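Local coordinates for heat-shock protein cognate (HSC) co-chaperone sgt12 (Aspergillus fumigatus, PDB 3SZ7) that binds several HSC-family chaperones through its TPR domain and directs tail-anchored proteins bound for the endoplasmic reticulum to the GET pathway, at residues A54-A57 and K63-E66; N19-R24 and I31-Q36; A41-I46 and A68-V73. All coordinates share one frame; numbering follows the deposited sequence.

Contact 1 of 3, residues A54-A57 and K63-E66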
# COMPACT_ATOMS: atom_id res chain seq x y z
N ALA A 54 4.71 -6.69 5.76
CA ALA A 54 4.61 -8.11 6.05
C ALA A 54 3.18 -8.61 5.87
O ALA A 54 2.95 -9.71 5.35
CB ALA A 54 5.11 -8.40 7.47
N TYR A 55 2.21 -7.80 6.30
CA TYR A 55 0.81 -8.13 6.07
C TYR A 55 0.51 -8.20 4.57
O TYR A 55 -0.11 -9.15 4.11
CB TYR A 55 -0.10 -7.12 6.76
CG TYR A 55 -0.33 -7.41 8.23
CD1 TYR A 55 -0.65 -8.69 8.67
CD2 TYR A 55 -0.23 -6.40 9.18
CE1 TYR A 55 -0.86 -8.96 10.01
CE2 TYR A 55 -0.43 -6.66 10.53
CZ TYR A 55 -0.75 -7.94 10.93
OH TYR A 55 -0.95 -8.20 12.27
N SER A 56 0.97 -7.20 3.82
CA SER A 56 0.75 -7.17 2.37
C SER A 56 1.36 -8.39 1.67
O SER A 56 0.74 -8.98 0.79
CB SER A 56 1.30 -5.89 1.75
OG SER A 56 0.46 -4.78 2.00
N ALA A 57 2.58 -8.75 2.07
CA ALA A 57 3.27 -9.88 1.45
C ALA A 57 2.52 -11.17 1.70
O ALA A 57 2.55 -12.09 0.88
CB ALA A 57 4.70 -9.98 1.97
N LYS A 63 -5.36 -5.70 7.07
CA LYS A 63 -4.45 -5.48 8.18
C LYS A 63 -3.30 -4.57 7.76
O LYS A 63 -2.88 -3.70 8.53
CB LYS A 63 -3.90 -6.81 8.72
CG LYS A 63 -4.97 -7.71 9.33
CD LYS A 63 -4.39 -8.65 10.37
CE LYS A 63 -4.16 -7.92 11.69
NZ LYS A 63 -5.44 -7.53 12.34
N ALA A 64 -2.81 -4.76 6.54
CA ALA A 64 -1.78 -3.88 5.99
C ALA A 64 -2.27 -2.44 5.96
O ALA A 64 -1.56 -1.52 6.37
CB ALA A 64 -1.38 -4.34 4.59
N ALA A 65 -3.50 -2.25 5.48
CA ALA A 65 -4.07 -0.91 5.38
C ALA A 65 -4.22 -0.25 6.75
O ALA A 65 -3.94 0.93 6.91
CB ALA A 65 -5.41 -0.95 4.65
N GLU A 66 -4.65 -1.02 7.75
CA GLU A 66 -4.81 -0.45 9.08
C GLU A 66 -3.47 -0.01 9.68
O GLU A 66 -3.37 1.07 10.26
CB GLU A 66 -5.58 -1.40 10.00
CG GLU A 66 -7.03 -1.58 9.58
CD GLU A 66 -7.86 -2.33 10.60
OE1 GLU A 66 -7.28 -3.02 11.46
OE2 GLU A 66 -9.11 -2.23 10.53

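Contact 2 of 3, residues N19-R24 and I31-Q36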
# COMPACT_ATOMS: atom_id res chain seq x y z
N ASN A 19 13.09 -7.44 9.84
CA ASN A 19 13.55 -7.18 8.48
C ASN A 19 14.23 -8.40 7.87
O ASN A 19 14.08 -8.68 6.68
CB ASN A 19 14.50 -5.98 8.44
CG ASN A 19 13.78 -4.65 8.54
OD1 ASN A 19 12.56 -4.60 8.71
ND2 ASN A 19 14.53 -3.57 8.43
N ALA A 20 15.00 -9.11 8.69
CA ALA A 20 15.68 -10.33 8.24
C ALA A 20 14.67 -11.43 7.93
O ALA A 20 14.85 -12.19 6.98
CB ALA A 20 16.67 -10.80 9.29
N ALA A 21 13.60 -11.50 8.72
CA ALA A 21 12.54 -12.47 8.48
C ALA A 21 11.87 -12.20 7.14
O ALA A 21 11.62 -13.12 6.36
CB ALA A 21 11.52 -12.43 9.61
N MET A 22 11.58 -10.93 6.86
CA MET A 22 11.03 -10.53 5.57
C MET A 22 11.91 -11.02 4.42
O MET A 22 11.41 -11.54 3.43
CB MET A 22 10.90 -9.00 5.50
CG MET A 22 9.79 -8.43 6.36
SD MET A 22 8.16 -8.92 5.76
CE MET A 22 8.11 -8.10 4.18
N ALA A 23 13.22 -10.85 4.57
CA ALA A 23 14.16 -11.26 3.53
C ALA A 23 14.06 -12.76 3.25
O ALA A 23 14.25 -13.21 2.12
CB ALA A 23 15.59 -10.89 3.92
N ARG A 24 13.76 -13.53 4.29
CA ARG A 24 13.64 -14.98 4.18
C ARG A 24 12.23 -15.40 3.80
O ARG A 24 11.96 -16.59 3.63
CB ARG A 24 14.05 -15.65 5.50
CG ARG A 24 15.50 -15.44 5.89
CD ARG A 24 15.86 -16.26 7.11
NE ARG A 24 15.13 -15.83 8.30
CZ ARG A 24 15.12 -16.48 9.45
NH1 ARG A 24 15.80 -17.62 9.58
NH2 ARG A 24 14.42 -16.01 10.48
N ILE A 31 5.79 -10.47 11.12
CA ILE A 31 4.64 -9.86 11.78
C ILE A 31 4.77 -9.94 13.30
O ILE A 31 4.50 -8.97 14.00
CB ILE A 31 3.32 -10.52 11.34
CG1 ILE A 31 3.04 -10.18 9.86
CG2 ILE A 31 2.18 -10.06 12.22
CD1 ILE A 31 2.01 -11.07 9.23
N ASP A 32 5.20 -11.09 13.82
CA ASP A 32 5.33 -11.23 15.26
C ASP A 32 6.45 -10.38 15.84
O ASP A 32 6.30 -9.79 16.90
CB ASP A 32 5.51 -12.69 15.68
CG ASP A 32 5.51 -12.86 17.19
OD1 ASP A 32 4.43 -12.70 17.81
OD2 ASP A 32 6.58 -13.15 17.76
N LEU A 33 7.58 -10.32 15.13
CA LEU A 33 8.73 -9.54 15.57
C LEU A 33 8.47 -8.03 15.55
O LEU A 33 8.88 -7.30 16.45
CB LEU A 33 9.96 -9.88 14.73
CG LEU A 33 10.53 -11.28 14.97
CD1 LEU A 33 11.42 -11.72 13.82
CD2 LEU A 33 11.30 -11.31 16.29
N TYR A 34 7.79 -7.56 14.51
CA TYR A 34 7.43 -6.15 14.42
C TYR A 34 6.43 -5.80 15.52
O TYR A 34 6.45 -4.70 16.07
CB TYR A 34 6.81 -5.84 13.06
CG TYR A 34 7.77 -5.90 11.89
CD1 TYR A 34 9.09 -5.48 12.02
CD2 TYR A 34 7.36 -6.37 10.65
CE1 TYR A 34 9.97 -5.52 10.95
CE2 TYR A 34 8.23 -6.42 9.58
CZ TYR A 34 9.52 -6.00 9.73
OH TYR A 34 10.37 -6.05 8.65
N THR A 35 5.54 -6.75 15.80
CA THR A 35 4.56 -6.59 16.87
C THR A 35 5.25 -6.47 18.23
O THR A 35 4.83 -5.68 19.08
CB THR A 35 3.56 -7.76 16.89
OG1 THR A 35 2.82 -7.78 15.66
CG2 THR A 35 2.60 -7.64 18.06
N GLN A 36 6.30 -7.25 18.43
CA GLN A 36 7.10 -7.13 19.65
C GLN A 36 7.77 -5.77 19.75
O GLN A 36 7.83 -5.18 20.83
CB GLN A 36 8.16 -8.23 19.73
CG GLN A 36 7.60 -9.63 19.89
CD GLN A 36 8.69 -10.67 19.97
OE1 GLN A 36 8.63 -11.70 19.31
NE2 GLN A 36 9.70 -10.40 20.79

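Contact 3 of 3, residues A41-I46 and A68-V73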
# COMPACT_ATOMS: atom_id res chain seq x y z
N ALA A 41 7.44 0.29 21.62
CA ALA A 41 7.19 1.63 21.10
C ALA A 41 5.90 1.63 20.29
O ALA A 41 5.92 1.53 19.06
CB ALA A 41 8.35 2.10 20.24
N PRO A 42 4.76 1.74 20.99
CA PRO A 42 3.45 1.66 20.33
C PRO A 42 3.28 2.71 19.23
O PRO A 42 3.80 3.83 19.34
CB PRO A 42 2.46 1.90 21.47
CG PRO A 42 3.21 1.51 22.71
CD PRO A 42 4.63 1.90 22.45
N ALA A 43 2.58 2.35 18.16
CA ALA A 43 2.27 3.27 17.07
C ALA A 43 3.50 3.93 16.42
O ALA A 43 3.39 5.01 15.84
CB ALA A 43 1.26 4.33 17.53
N ASN A 44 4.66 3.30 16.52
CA ASN A 44 5.82 3.81 15.81
C ASN A 44 5.62 3.65 14.30
O ASN A 44 5.35 2.55 13.84
CB ASN A 44 7.10 3.10 16.24
CG ASN A 44 8.32 3.62 15.52
OD1 ASN A 44 8.66 3.14 14.45
ND2 ASN A 44 8.96 4.63 16.09
N PRO A 45 5.73 4.76 13.54
CA PRO A 45 5.42 4.71 12.11
C PRO A 45 6.37 3.82 11.31
O PRO A 45 5.95 3.23 10.32
CB PRO A 45 5.55 6.17 11.67
CG PRO A 45 6.41 6.81 12.70
CD PRO A 45 6.09 6.11 13.99
N ILE A 46 7.64 3.73 11.71
CA ILE A 46 8.57 2.85 11.02
C ILE A 46 8.19 1.40 11.25
O ILE A 46 8.10 0.62 10.30
CB ILE A 46 10.03 3.08 11.45
CG1 ILE A 46 10.48 4.48 11.02
CG2 ILE A 46 10.93 2.03 10.83
CD1 ILE A 46 11.90 4.81 11.43
N ALA A 68 -0.70 0.80 7.94
CA ALA A 68 -0.23 1.93 7.16
C ALA A 68 -1.02 3.20 7.48
O ALA A 68 -0.45 4.27 7.63
CB ALA A 68 -0.27 1.61 5.65
N GLU A 69 -2.34 3.07 7.62
CA GLU A 69 -3.16 4.23 7.97
C GLU A 69 -2.73 4.82 9.30
O GLU A 69 -2.56 6.03 9.42
CB GLU A 69 -4.63 3.85 8.05
CG GLU A 69 -5.28 3.67 6.70
CD GLU A 69 -6.74 3.33 6.83
OE1 GLU A 69 -7.10 2.64 7.81
OE2 GLU A 69 -7.54 3.75 5.96
N LEU A 70 -2.58 3.97 10.30
CA LEU A 70 -2.18 4.45 11.62
C LEU A 70 -0.84 5.18 11.54
O LEU A 70 -0.66 6.22 12.17
CB LEU A 70 -2.11 3.30 12.63
CG LEU A 70 -1.78 3.78 14.05
CD1 LEU A 70 -2.81 4.81 14.50
CD2 LEU A 70 -1.73 2.60 15.01
N ALA A 71 0.09 4.65 10.75
CA ALA A 71 1.37 5.32 10.55
C ALA A 71 1.20 6.70 9.92
O ALA A 71 1.89 7.64 10.30
CB ALA A 71 2.30 4.46 9.70
N THR A 72 0.29 6.83 8.95
CA THR A 72 0.05 8.12 8.31
C THR A 72 -0.66 9.09 9.24
O THR A 72 -0.56 10.30 9.07
CB THR A 72 -0.77 8.00 7.00
OG1 THR A 72 -2.08 7.48 7.29
CG2 THR A 72 -0.06 7.09 6.01
N VAL A 73 -1.39 8.55 10.22
CA VAL A 73 -2.08 9.39 11.19
C VAL A 73 -1.07 9.95 12.19
O VAL A 73 -1.11 11.12 12.54
CB VAL A 73 -3.18 8.62 11.94
CG1 VAL A 73 -3.74 9.46 13.08
CG2 VAL A 73 -4.30 8.22 10.98

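Contact 1 of 3, residues A54-A57 and K63-E66
Lys63 lies over one face of the Tyr55 ring and follows it out to the hydroxyl. Its CB sits above the middle of the ring, 3.6 Å from the centroid and only 8° off the ring normal. This is a CH-pi contact. From there the chain runs along the ring, and CD lies over the outer half of the same face, 3.6 Å from Tyr55 CE1. CE reaches the far end, 3.3 Å from Tyr55 OH. Bends at chi3 and chi4 (78° and 68°) keep these methylenes against the phenol while NZ turns up and away from the ring.

At the root of the ring the helices come close, with Tyr55 CA 5.0 Å from Ala64 CA. Tyr55 CB packs on Ala64 CB at 3.8 Å. Ser56 OG touches the same methyl, 3.2 Å from Ala64 CB, and also makes a weak hydrogen bond back to Ala52 O. Ile31 of helix 27-40 also touches Tyr55, and Ala88 of helix 79-91 packs on Ala64. Small alanine beside a large aromatic, where helix 45-57 turns into helix 61-74, is characteristic of the paired antiparallel helices of a TPR motif, here in the predicted second repeat.

Contact 2 of 3, residues N19-R24 and I31-Q36
Tyr34 and Asn19 make the polar link between helices 9-23 and 27-40, with apolar contacts beside it. Along 31-36, Ile31 comes first. Its CB is directed away from 19-24, but its carbonyl O ties the helix to itself. It accepts from Thr35 N and from Thr35 OG1, which arrive from opposite faces of the carbonyl plane. The hydroxyl bond is short, 2.6 Å from Thr35 OG1 to Ile31 O.

Leu33 is the first to reach across. Its CD1 meets Ala21 CB at 4.3 Å, a light apolar touch.

Tyr34 carries most of the contact. Its CG stands beside the backbone N (chi1 -70°), which swings the ring over to the other helix. The hydroxyl donates to Asn19 OD1, with 2.6 Å between Tyr34 OH and Asn19 OD1. The bond uses a lone pair of the amide oxygen and lies in the carbonyl plane, at a C=O...donor angle of 143°. The amide plane is turned steeply against the ring. The Met22 side chain crosses that of Tyr34 at about a right angle, its CG 3.4 Å from Tyr34 OH and 4.1 Å from Tyr34 CE2. The phenol end is thus held by one short hydrogen bond and flanked by a methylene.

Thr35 faces elsewhere, and its OG1 is also hydrogen-bonded to Arg51 NH1.

The short segments 19-23 and 31-36 run antiparallel at 168°, with their axes 9.5 Å apart, as in the helical hairpin of a TPR unit. Helix 45-57 packs against both: Asn50 touches Asn19 and Tyr34, and Ala54 touches Met22 and Ile31.

Contact 3 of 3, residues A41-I46 and A68-V73
Pro45 and Ala71 meet where the start of helix 45-57 passes the later part of helix 61-74. Their backbones are close, with Pro45 CA 4.4 Å from Ala71 CA. The methyl of Ala71 does the touching: its CB lies 3.9 Å from Pro45 O and 4.2 Å from Pro45 CB. A second, looser touch lies beside it. Leu70 CD2 reaches Ala43 CB at 4.3 Å. A chi1 of -176° sends the Leu70 branch toward the turn. The side-chain contacts are apolar, and the Ala71 methyl also lies against a backbone carbonyl.

Residues 41-44 form a type II beta turn, closed by a weak bond from Asn44 N to Ala41 O. The turn places Ala43 at its third position. Asn44 is the N-cap of the helix that follows. Its OD1 accepts from Tyr47 N, so the side chain caps the first turn of the helix that Pro45 begins. This probably helps to fix the turn. Within the facing helix, Thr72 OG1 donates to Glu69 O at 2.6 Å, and that carbonyl also accepts from Val73 N.

Further out, Pro45 O accepts a hydrogen bond from Ser49 OG, and Leu48 touches both Leu70 and Ala71. Ala81 of helix 79-91 packs on Ala71, while Tyr78, in a loop, touches Pro45. The arrangement is consistent with a TPR array: the turn 41-44 links the predicted first and second repeats, and Pro45 on Ala71 packs the two antiparallel helices of the second against each other.

In the fold
Contacts 1 and 3 hold the same pair, helix 45-57 and helix 61-74, from two places: contact 1 near the turn between them, contact 3 at the other end. Contact 2 joins the preceding pair, helices 9-23 and 27-40. It touches contact 1 through side chains of helices 27-40 and 45-57. Contacts 2 and 3 do not touch. All three are partly buried; the centre of contact 1 is about 8 Å from the centre of the chain, that of contact 2 about 18 Å. Aromatic rings mark contacts 1 and 2, one under a lysine, the other hydrogen-bonded. Contact 3 has only small apolar side-chain touches.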